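Local coordinates for protein GH26C (Muricauda sp. MAR_2010_75, PDB 6Q78) that probably hydrolyses internal beta-1,4-mannosidic bonds of mannan-type polysaccharides as an endo-acting beta-mannanase of glycoside hydrolase family 26, at residues C157-E162 and M371-Y376; E280-Y285 and E325-I330; N355-L360 and V397-V402. All blocks are in the same frame, centred on the assembly; numbering follows the deposited sequence.

Interaction 1: C157-E162 and M371-Y376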
loop_
_atom_site.group_PDB
_atom_site.type_symbol
_atom_site.label_atom_id
_atom_site.label_comp_id
_atom_site.label_asym_id
_atom_site.label_seq_id
_atom_site.Cartn_x
_atom_site.Cartn_y
_atom_site.Cartn_z
ATOM N N CYS A 157 3.469 1.351 3.705
ATOM C CA CYS A 157 4.418 0.261 3.518
ATOM C C CYS A 157 5.559 0.488 4.509
ATOM O O CYS A 157 5.519 1.415 5.331
ATOM C CB CYS A 157 4.887 0.171 2.058
ATOM S SG CYS A 157 5.806 1.647 1.496
ATOM N N TRP A 158 6.572 -0.389 4.481
ATOM C CA TRP A 158 7.662 -0.311 5.455
ATOM C C TRP A 158 8.951 -0.781 4.798
ATOM O O TRP A 158 9.229 -1.992 4.745
ATOM C CB TRP A 158 7.314 -1.171 6.655
ATOM C CG TRP A 158 8.292 -1.036 7.785
ATOM C CD1 TRP A 158 9.237 -0.045 7.962
ATOM C CD2 TRP A 158 8.375 -1.871 8.943
ATOM N NE1 TRP A 158 9.929 -0.241 9.155
ATOM C CE2 TRP A 158 9.404 -1.353 9.774
ATOM C CE3 TRP A 158 7.703 -3.020 9.343
ATOM C CZ2 TRP A 158 9.731 -1.935 10.990
ATOM C CZ3 TRP A 158 8.061 -3.618 10.552
ATOM C CH2 TRP A 158 9.054 -3.074 11.350
ATOM N N HIS A 159 9.765 0.182 4.333
ATOM C CA HIS A 159 11.103 -0.156 3.856
ATOM C C HIS A 159 11.999 -0.224 5.087
ATOM O O HIS A 159 12.667 0.744 5.492
ATOM C CB HIS A 159 11.585 0.831 2.802
ATOM C CG HIS A 159 10.937 0.638 1.467
ATOM N ND1 HIS A 159 9.713 1.196 1.151
ATOM C CD2 HIS A 159 11.351 -0.026 0.355
ATOM C CE1 HIS A 159 9.389 0.858 -0.090
ATOM N NE2 HIS A 159 10.354 0.101 -0.588
ATOM N N PHE A 160 11.959 -1.406 5.718
ATOM C CA PHE A 160 12.573 -1.676 7.023
ATOM C C PHE A 160 14.038 -2.050 6.825
ATOM O O PHE A 160 14.352 -3.073 6.221
ATOM C CB PHE A 160 11.741 -2.803 7.646
ATOM C CG PHE A 160 12.212 -3.308 9.013
ATOM C CD1 PHE A 160 12.956 -2.518 9.867
ATOM C CD2 PHE A 160 11.831 -4.574 9.437
ATOM C CE1 PHE A 160 13.342 -3.012 11.125
ATOM C CE2 PHE A 160 12.249 -5.076 10.654
ATOM C CZ PHE A 160 13.009 -4.302 11.495
ATOM N N ARG A 161 14.934 -1.180 7.270
ATOM C CA ARG A 161 16.358 -1.473 7.138
ATOM C C ARG A 161 16.708 -2.683 7.991
ATOM O O ARG A 161 16.216 -2.847 9.110
ATOM C CB ARG A 161 17.201 -0.242 7.508
ATOM C CG ARG A 161 16.972 0.893 6.518
ATOM C CD ARG A 161 17.658 2.186 6.927
ATOM N NE ARG A 161 17.040 3.298 6.219
ATOM C CZ ARG A 161 17.368 3.709 5.005
ATOM N NH1 ARG A 161 18.336 3.112 4.326
ATOM N NH2 ARG A 161 16.681 4.728 4.458
ATOM N N GLU A 162 17.584 -3.526 7.465
ATOM C CA GLU A 162 17.845 -4.808 8.081
ATOM C C GLU A 162 18.447 -4.607 9.471
ATOM O O GLU A 162 19.128 -3.606 9.727
ATOM C CB GLU A 162 18.764 -5.649 7.183
ATOM C CG GLU A 162 20.235 -5.145 7.060
ATOM C CD GLU A 162 21.060 -5.468 8.280
ATOM O OE1 GLU A 162 22.019 -4.689 8.601
ATOM O OE2 GLU A 162 20.770 -6.510 8.910
ATOM N N MET A 371 -2.582 2.304 -6.407
ATOM C CA MET A 371 -1.694 3.402 -6.025
ATOM C C MET A 371 -0.464 3.459 -6.917
ATOM O O MET A 371 0.209 2.446 -7.134
ATOM C CB MET A 371 -1.253 3.243 -4.566
ATOM C CG MET A 371 -0.552 4.504 -3.975
ATOM S SD MET A 371 0.309 4.119 -2.442
ATOM C CE MET A 371 1.745 3.199 -3.037
ATOM N N PHE A 372 -0.166 4.660 -7.399
ATOM C CA PHE A 372 1.065 4.943 -8.114
ATOM C C PHE A 372 2.197 5.199 -7.125
ATOM O O PHE A 372 1.980 5.704 -6.008
ATOM C CB PHE A 372 0.848 6.218 -8.933
ATOM C CG PHE A 372 -0.115 6.032 -10.079
ATOM C CD1 PHE A 372 0.283 5.349 -11.217
ATOM C CD2 PHE A 372 -1.422 6.531 -10.023
ATOM C CE1 PHE A 372 -0.599 5.152 -12.284
ATOM C CE2 PHE A 372 -2.287 6.347 -11.111
ATOM C CZ PHE A 372 -1.872 5.658 -12.231
ATOM N N TRP A 373 3.421 4.845 -7.535
ATOM C CA TRP A 373 4.574 5.259 -6.751
ATOM C C TRP A 373 4.761 6.774 -6.862
ATOM O O TRP A 373 4.034 7.457 -7.582
ATOM C CB TRP A 373 5.825 4.450 -7.133
ATOM C CG TRP A 373 6.844 4.425 -6.047
ATOM C CD1 TRP A 373 8.133 4.879 -6.126
ATOM C CD2 TRP A 373 6.676 3.929 -4.700
ATOM N NE1 TRP A 373 8.772 4.719 -4.920
ATOM C CE2 TRP A 373 7.910 4.133 -4.029
ATOM C CE3 TRP A 373 5.614 3.326 -4.009
ATOM C CZ2 TRP A 373 8.109 3.771 -2.689
ATOM C CZ3 TRP A 373 5.812 2.970 -2.669
ATOM C CH2 TRP A 373 7.053 3.202 -2.029
ATOM N N TYR A 374 5.726 7.316 -6.127
ATOM C CA TYR A 374 5.879 8.767 -6.087
ATOM C C TYR A 374 6.489 9.324 -7.378
ATOM O O TYR A 374 7.197 8.634 -8.131
ATOM C CB TYR A 374 6.635 9.263 -4.848
ATOM C CG TYR A 374 7.953 8.618 -4.485
ATOM C CD1 TYR A 374 9.060 8.684 -5.325
ATOM C CD2 TYR A 374 8.098 7.980 -3.255
ATOM C CE1 TYR A 374 10.297 8.120 -4.935
ATOM C CE2 TYR A 374 9.310 7.428 -2.871
ATOM C CZ TYR A 374 10.380 7.504 -3.700
ATOM O OH TYR A 374 11.594 6.937 -3.306
ATOM N N ASN A 375 6.230 10.607 -7.608
ATOM C CA ASN A 375 7.004 11.402 -8.567
ATOM C C ASN A 375 8.179 12.025 -7.839
ATOM O O ASN A 375 8.051 12.411 -6.680
ATOM C CB ASN A 375 6.128 12.543 -9.100
ATOM C CG ASN A 375 5.010 12.078 -10.035
ATOM O OD1 ASN A 375 4.991 10.951 -10.531
ATOM N ND2 ASN A 375 4.057 12.989 -10.283
ATOM N N TYR A 376 9.329 12.119 -8.509
ATOM C CA TYR A 376 10.524 12.583 -7.811
ATOM C C TYR A 376 11.537 13.110 -8.817
ATOM O O TYR A 376 11.882 12.409 -9.769
ATOM C CB TYR A 376 11.143 11.396 -7.046
ATOM C CG TYR A 376 12.394 11.746 -6.272
ATOM C CD1 TYR A 376 12.321 12.423 -5.066
ATOM C CD2 TYR A 376 13.640 11.395 -6.749
ATOM C CE1 TYR A 376 13.474 12.747 -4.354
ATOM C CE2 TYR A 376 14.788 11.710 -6.049
ATOM C CZ TYR A 376 14.693 12.379 -4.852
ATOM O OH TYR A 376 15.848 12.685 -4.159
#
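W373 reaches C157 and H159 with the far rim of its indole, a case of one large side chain bridging two strand ends that lie well apart: the closest CA pair, C157 and W373, is 11.4 Å apart. From W373 CB the chain turns CG anti to the backbone N (chi1 -157°), which brings the end of the ring system nearer 157-162. Next comes the pyrrole part of the indole, which stays with its own segment, NE1 sitting over the centre of the Y374 ring. The benzo part does the crossing. CZ2 comes within 4.1 Å of H159 CE1, and CH2 approaches the same CE1 at 3.8 Å. CH2 also meets C157 SG at 4.0 Å, the sulfur lying at the edge of the six-membered ring, close to its plane. The imidazole and the six-membered ring meet rim to rim, their planes at 60° and neither covering the other, so this is not a stack. H159 ND1 hydrogen-bonds D116 OD2, a bond that probably sets the imidazole's rotation; in this crystal NE2 is taken up by a Tris molecule, probably from the crystallisation liquor, while W373 borders the CE1 corner. Aromatic and polar side chains gathered beyond the C-terminal ends of parallel strands are typical of the substrate cleft of a TIM barrel, and the Tris molecule is consistent with such a pocket here.

Interaction 2: E280-Y285 and E325-I330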
loop_
_atom_site.group_PDB
_atom_site.type_symbol
_atom_site.label_atom_id
_atom_site.label_comp_id
_atom_site.label_asym_id
_atom_site.label_seq_id
_atom_site.Cartn_x
_atom_site.Cartn_y
_atom_site.Cartn_z
ATOM N N GLU A 280 0.088 -20.218 -6.520
ATOM C CA GLU A 280 1.349 -19.500 -6.380
ATOM C C GLU A 280 1.154 -18.198 -5.622
ATOM O O GLU A 280 1.990 -17.844 -4.791
ATOM C CB GLU A 280 2.053 -19.289 -7.718
ATOM C CG GLU A 280 3.522 -18.803 -7.573
ATOM C CD GLU A 280 4.462 -19.719 -6.721
ATOM O OE1 GLU A 280 4.215 -20.949 -6.521
ATOM O OE2 GLU A 280 5.499 -19.191 -6.260
ATOM N N TYR A 281 0.033 -17.503 -5.850
ATOM C CA TYR A 281 -0.255 -16.308 -5.058
ATOM C C TYR A 281 -0.305 -16.633 -3.580
ATOM O O TYR A 281 0.127 -15.835 -2.744
ATOM C CB TYR A 281 -1.587 -15.692 -5.490
ATOM C CG TYR A 281 -1.884 -14.427 -4.755
ATOM C CD1 TYR A 281 -1.298 -13.233 -5.142
ATOM C CD2 TYR A 281 -2.752 -14.419 -3.665
ATOM C CE1 TYR A 281 -1.582 -12.037 -4.438
ATOM C CE2 TYR A 281 -3.035 -13.258 -2.965
ATOM C CZ TYR A 281 -2.444 -12.078 -3.351
ATOM O OH TYR A 281 -2.758 -10.936 -2.619
ATOM N N LEU A 282 -0.862 -17.792 -3.226
ATOM C CA LEU A 282 -1.091 -18.184 -1.835
ATOM C C LEU A 282 0.102 -18.903 -1.194
ATOM O O LEU A 282 0.018 -19.283 -0.007
ATOM C CB LEU A 282 -2.353 -19.076 -1.731
ATOM C CG LEU A 282 -3.695 -18.394 -2.039
ATOM C CD1 LEU A 282 -4.805 -19.418 -2.228
ATOM C CD2 LEU A 282 -4.079 -17.450 -0.914
ATOM N N ALA A 283 1.198 -19.088 -1.936
ATOM C CA ALA A 283 2.332 -19.861 -1.427
ATOM C C ALA A 283 2.789 -19.411 -0.034
ATOM O O ALA A 283 3.009 -20.249 0.856
ATOM C CB ALA A 283 3.487 -19.853 -2.434
ATOM N N ARG A 284 2.975 -18.099 0.165
ATOM C CA ARG A 284 3.424 -17.576 1.456
ATOM C C ARG A 284 2.336 -16.785 2.174
ATOM O O ARG A 284 2.648 -15.957 3.037
ATOM C CB ARG A 284 4.696 -16.732 1.286
ATOM C CG ARG A 284 5.858 -17.581 0.811
ATOM C CD ARG A 284 7.190 -16.822 0.560
ATOM N NE ARG A 284 8.165 -17.838 0.181
ATOM C CZ ARG A 284 9.360 -18.021 0.722
ATOM N NH1 ARG A 284 9.812 -17.186 1.646
ATOM N NH2 ARG A 284 10.105 -19.056 0.326
ATOM N N TYR A 285 1.072 -17.013 1.809
ATOM C CA TYR A 285 -0.044 -16.323 2.448
ATOM C C TYR A 285 -0.226 -16.833 3.872
ATOM O O TYR A 285 -0.228 -18.060 4.106
ATOM C CB TYR A 285 -1.283 -16.588 1.608
ATOM C CG TYR A 285 -2.587 -16.003 2.103
ATOM C CD1 TYR A 285 -2.862 -14.643 1.978
ATOM C CD2 TYR A 285 -3.555 -16.825 2.665
ATOM C CE1 TYR A 285 -4.086 -14.122 2.423
ATOM C CE2 TYR A 285 -4.768 -16.326 3.113
ATOM C CZ TYR A 285 -5.020 -14.971 2.993
ATOM O OH TYR A 285 -6.247 -14.461 3.412
ATOM N N GLU A 325 -12.932 -12.099 -3.520
ATOM C CA GLU A 325 -14.364 -12.395 -3.504
ATOM C C GLU A 325 -14.648 -13.655 -2.688
ATOM O O GLU A 325 -15.560 -13.678 -1.856
ATOM C CB GLU A 325 -14.867 -12.540 -4.936
ATOM C CG GLU A 325 -15.003 -11.230 -5.682
ATOM C CD GLU A 325 -15.997 -11.308 -6.818
ATOM O OE1 GLU A 325 -17.220 -11.322 -6.551
ATOM O OE2 GLU A 325 -15.554 -11.371 -7.979
ATOM N N GLU A 326 -13.849 -14.694 -2.871
ATOM C CA GLU A 326 -14.112 -15.954 -2.176
ATOM C C GLU A 326 -13.897 -15.842 -0.665
ATOM O O GLU A 326 -14.655 -16.443 0.116
ATOM C CB GLU A 326 -13.248 -17.058 -2.782
ATOM C CG GLU A 326 -13.798 -17.535 -4.115
ATOM C CD GLU A 326 -12.855 -18.460 -4.830
ATOM O OE1 GLU A 326 -13.086 -18.727 -6.029
ATOM O OE2 GLU A 326 -11.875 -18.902 -4.182
ATOM N N ARG A 327 -12.892 -15.066 -0.233
ATOM C CA ARG A 327 -12.477 -15.028 1.167
ATOM C C ARG A 327 -12.979 -13.785 1.891
ATOM O O ARG A 327 -12.641 -13.580 3.059
ATOM C CB ARG A 327 -10.963 -15.169 1.280
ATOM C CG ARG A 327 -10.504 -16.590 0.877
ATOM C CD ARG A 327 -9.130 -16.591 0.308
ATOM N NE ARG A 327 -8.764 -17.933 -0.148
ATOM C CZ ARG A 327 -7.944 -18.749 0.509
ATOM N NH1 ARG A 327 -7.408 -18.368 1.662
ATOM N NH2 ARG A 327 -7.660 -19.950 0.010
ATOM N N VAL A 328 -13.831 -12.991 1.244
ATOM C CA VAL A 328 -14.364 -11.748 1.806
ATOM C C VAL A 328 -13.235 -10.816 2.235
ATOM O O VAL A 328 -13.195 -10.347 3.374
ATOM C CB VAL A 328 -15.399 -11.996 2.928
ATOM C CG1 VAL A 328 -16.215 -10.757 3.157
ATOM C CG2 VAL A 328 -16.300 -13.180 2.559
ATOM N N LYS A 329 -12.309 -10.566 1.316
ATOM C CA LYS A 329 -11.210 -9.618 1.466
ATOM C C LYS A 329 -11.421 -8.467 0.489
ATOM O O LYS A 329 -12.315 -8.501 -0.360
ATOM C CB LYS A 329 -9.855 -10.275 1.172
ATOM C CG LYS A 329 -9.548 -11.544 1.997
ATOM C CD LYS A 329 -9.703 -11.264 3.469
ATOM C CE LYS A 329 -9.266 -12.474 4.291
ATOM N NZ LYS A 329 -9.632 -12.274 5.721
ATOM N N ILE A 330 -10.574 -7.442 0.609
ATOM C CA ILE A 330 -10.531 -6.353 -0.366
ATOM C C ILE A 330 -9.333 -6.609 -1.278
ATOM O O ILE A 330 -8.203 -6.794 -0.789
ATOM C CB ILE A 330 -10.341 -5.011 0.357
ATOM C CG1 ILE A 330 -11.568 -4.720 1.241
ATOM C CG2 ILE A 330 -10.140 -3.853 -0.637
ATOM C CD1 ILE A 330 -11.181 -3.850 2.448
#
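R327 and L282 come from opposite directions, the arginine chain extended from CG to NE, and the leucine methyls settle against the guanidinium. L282 CD1 touches R327 NH2 at 3.7 Å, while CD2 lies over one face of the group, offset toward its rim. Y285 runs past the arginine in the opposite direction. Its ring plane stands at 86° to the guanidinium, almost perpendicular, and Y285 CE2 meets R327 NH1 at 3.6 Å by an oblique approach. Having CG anti to the backbone N (chi1 178°) carries the phenol out toward 325-330, where Y285 OH also packs against K329 CE at 3.7 Å. The lysine reaches that spot by bending at chi2 (-53°). Y285 closes a type I turn that begins at L282, just after helix 278-281; R327 and K329 flank V328, where a Schellman motif closes helix 306-327. D288 OD1 forms a salt bridge with R327 NH1 and a hydrogen bond with Y285 OH, while K329 NZ bonds the carbonyl oxygens of D288 and V291. Direct contact between the segments is thus van der Waals packing of methyl, ring and methylene carbons against polar groups, and the carboxylate of D288 probably offsets the arginine's charge and helps hold it beside the tyrosine.

Interaction 3: N355-L360 and V397-V402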
loop_
_atom_site.group_PDB
_atom_site.type_symbol
_atom_site.label_atom_id
_atom_site.label_comp_id
_atom_site.label_asym_id
_atom_site.label_seq_id
_atom_site.Cartn_x
_atom_site.Cartn_y
_atom_site.Cartn_z
ATOM N N ASN A 355 -4.057 0.718 -21.336
ATOM C CA ASN A 355 -3.250 -0.340 -20.737
ATOM C C ASN A 355 -3.636 -0.523 -19.274
ATOM O O ASN A 355 -4.208 -1.545 -18.900
ATOM C CB ASN A 355 -1.752 -0.060 -20.886
ATOM C CG ASN A 355 -1.287 -0.115 -22.329
ATOM O OD1 ASN A 355 -2.097 -0.173 -23.272
ATOM N ND2 ASN A 355 0.039 -0.111 -22.516
ATOM N N LEU A 356 -3.331 0.450 -18.425
ATOM C CA LEU A 356 -3.639 0.316 -17.009
ATOM C C LEU A 356 -5.137 0.158 -16.780
ATOM O O LEU A 356 -5.569 -0.761 -16.074
ATOM C CB LEU A 356 -3.096 1.522 -16.241
ATOM C CG LEU A 356 -3.476 1.486 -14.763
ATOM C CD1 LEU A 356 -2.843 0.261 -14.037
ATOM C CD2 LEU A 356 -2.988 2.762 -14.106
ATOM N N PHE A 357 -5.955 1.040 -17.375
ATOM C CA PHE A 357 -7.391 0.969 -17.106
ATOM C C PHE A 357 -7.960 -0.382 -17.511
ATOM O O PHE A 357 -8.791 -0.961 -16.792
ATOM C CB PHE A 357 -8.138 2.087 -17.821
ATOM C CG PHE A 357 -9.624 2.091 -17.544
ATOM C CD1 PHE A 357 -10.109 2.611 -16.346
ATOM C CD2 PHE A 357 -10.516 1.533 -18.457
ATOM C CE1 PHE A 357 -11.501 2.605 -16.086
ATOM C CE2 PHE A 357 -11.889 1.519 -18.199
ATOM C CZ PHE A 357 -12.375 2.060 -17.019
ATOM N N GLU A 358 -7.534 -0.894 -18.656
ATOM C CA GLU A 358 -8.009 -2.198 -19.108
ATOM C C GLU A 358 -7.605 -3.303 -18.142
ATOM O O GLU A 358 -8.411 -4.182 -17.820
ATOM C CB GLU A 358 -7.483 -2.471 -20.518
ATOM C CG GLU A 358 -8.141 -1.579 -21.527
ATOM C CD GLU A 358 -9.601 -1.918 -21.655
ATOM O OE1 GLU A 358 -9.912 -3.125 -21.595
ATOM O OE2 GLU A 358 -10.430 -0.996 -21.786
ATOM N N ALA A 359 -6.362 -3.286 -17.664
ATOM C CA ALA A 359 -5.968 -4.314 -16.709
ATOM C C ALA A 359 -6.779 -4.230 -15.425
ATOM O O ALA A 359 -7.004 -5.251 -14.765
ATOM C CB ALA A 359 -4.469 -4.195 -16.411
ATOM N N LEU A 360 -7.159 -3.010 -14.998
ATOM C CA LEU A 360 -7.902 -2.825 -13.752
ATOM C C LEU A 360 -9.376 -3.175 -13.862
ATOM O O LEU A 360 -10.040 -3.296 -12.825
ATOM C CB LEU A 360 -7.804 -1.363 -13.296
ATOM C CG LEU A 360 -6.420 -0.848 -12.910
ATOM C CD1 LEU A 360 -6.401 0.657 -12.621
ATOM C CD2 LEU A 360 -5.963 -1.595 -11.679
ATOM N N VAL A 397 -8.686 9.348 -15.603
ATOM C CA VAL A 397 -9.323 9.742 -14.338
ATOM C C VAL A 397 -10.761 10.199 -14.533
ATOM O O VAL A 397 -11.510 10.320 -13.557
ATOM C CB VAL A 397 -8.515 10.740 -13.471
ATOM C CG1 VAL A 397 -7.137 10.180 -13.155
ATOM C CG2 VAL A 397 -8.442 12.128 -14.136
ATOM N N SER A 398 -11.153 10.473 -15.768
ATOM C CA SER A 398 -12.537 10.801 -16.071
ATOM C C SER A 398 -13.428 9.574 -16.215
ATOM O O SER A 398 -14.648 9.738 -16.301
ATOM C CB SER A 398 -12.602 11.655 -17.334
ATOM O OG SER A 398 -11.783 12.800 -17.159
ATOM N N LYS A 399 -12.864 8.365 -16.235
ATOM C CA LYS A 399 -13.687 7.171 -16.334
ATOM C C LYS A 399 -14.560 7.057 -15.088
ATOM O O LYS A 399 -14.113 7.392 -13.980
ATOM C CB LYS A 399 -12.821 5.913 -16.455
ATOM C CG LYS A 399 -11.992 5.778 -17.751
ATOM C CD LYS A 399 -12.861 5.462 -18.968
ATOM C CE LYS A 399 -12.009 5.115 -20.191
ATOM N NZ LYS A 399 -12.849 4.563 -21.325
ATOM N N PRO A 400 -15.798 6.582 -15.219
ATOM C CA PRO A 400 -16.671 6.545 -14.037
ATOM C C PRO A 400 -16.119 5.676 -12.915
ATOM O O PRO A 400 -16.357 5.980 -11.742
ATOM C CB PRO A 400 -18.015 6.036 -14.587
ATOM C CG PRO A 400 -17.704 5.455 -15.916
ATOM C CD PRO A 400 -16.501 6.174 -16.449
ATOM N N GLU A 401 -15.367 4.617 -13.243
ATOM C CA GLU A 401 -14.807 3.741 -12.217
ATOM C C GLU A 401 -13.817 4.463 -11.306
ATOM O O GLU A 401 -13.602 4.022 -10.174
ATOM C CB GLU A 401 -14.095 2.560 -12.880
ATOM C CG GLU A 401 -15.028 1.510 -13.569
ATOM C CD GLU A 401 -15.742 2.001 -14.838
ATOM O OE1 GLU A 401 -15.245 2.937 -15.488
ATOM O OE2 GLU A 401 -16.824 1.442 -15.202
ATOM N N VAL A 402 -13.153 5.510 -11.787
ATOM C CA VAL A 402 -12.037 6.105 -11.032
ATOM C C VAL A 402 -12.560 7.069 -9.971
ATOM O O VAL A 402 -13.339 7.988 -10.271
ATOM C CB VAL A 402 -11.048 6.819 -11.974
ATOM C CG1 VAL A 402 -10.089 7.707 -11.191
ATOM C CG2 VAL A 402 -10.278 5.819 -12.828
#
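F357 projects from helix 351-361 of the TIM barrel onto the side chains of K399 and E401, which belong to the loop joining helix 390-397 to the short strand 402-403. The example illustrates how an aromatic ring on an outer helix can be covered by the aliphatic part of a charged residue. F357 has the most surface buried of the three, followed by K399 and then E401. With CG anti to the backbone N (chi1 -178°), the phenyl ring stands out from the helix toward 397-402, where the backbones come nearest at F357 and K399, their CA atoms 8.9 Å apart.

K399 lies over one face of the ring. Its CG forms a CH-pi contact, 3.9 Å from the ring centroid and 21° off the normal, and is displaced somewhat toward the rim. CB also presses on F357 CE1 at 3.6 Å. A bend at chi2 then lets the chain continue across the ring, bringing CE within 4.1 Å of F357 CE2. The methylene groups thereby do the packing while the ammonium goes on beyond the ring; K399 NZ ends 6.1 Å from E358 OE2, of opposite charge but not in contact with it.

The loop is shaped by a type I turn from K399 to V402, with V402 N bonded to K399 O. The turn brings E401 round to the edge of the same ring, near atoms whose face K399 covers, while the backbone of E401 is hydrogen-bonded to F81 at the start of strand 81-86. E401 crosses F357 at about a right angle, its carboxylate plane tilted 67° from the phenyl plane, and places OE1 at the ring edge, in plane, 3.4 Å from F357 CZ.

In the fold
The three contacts lie on one TIM barrel with each pair of centres about 23 Å apart. Interaction 1 lies nearest the chain centre and joins the ends of strands 153-157 and 369-372. Interaction 2 sets the turn after helix 278-281 against the C-terminal end of helix 306-327, and interaction 3 sets helix 351-361 against the loop before strand 402-403. Along the chain, interaction 2 falls wholly between the segments of interaction 1 and precedes interaction 3; interactions 1 and 3 interleave. These two also touch, F372 CZ packing on L356 CD2 at 3.6 Å, helix 351-361 and strand 369-372 being consecutive elements. Outer helix packing thus continues into the strand whose end leads to W373 at the probable substrate cleft.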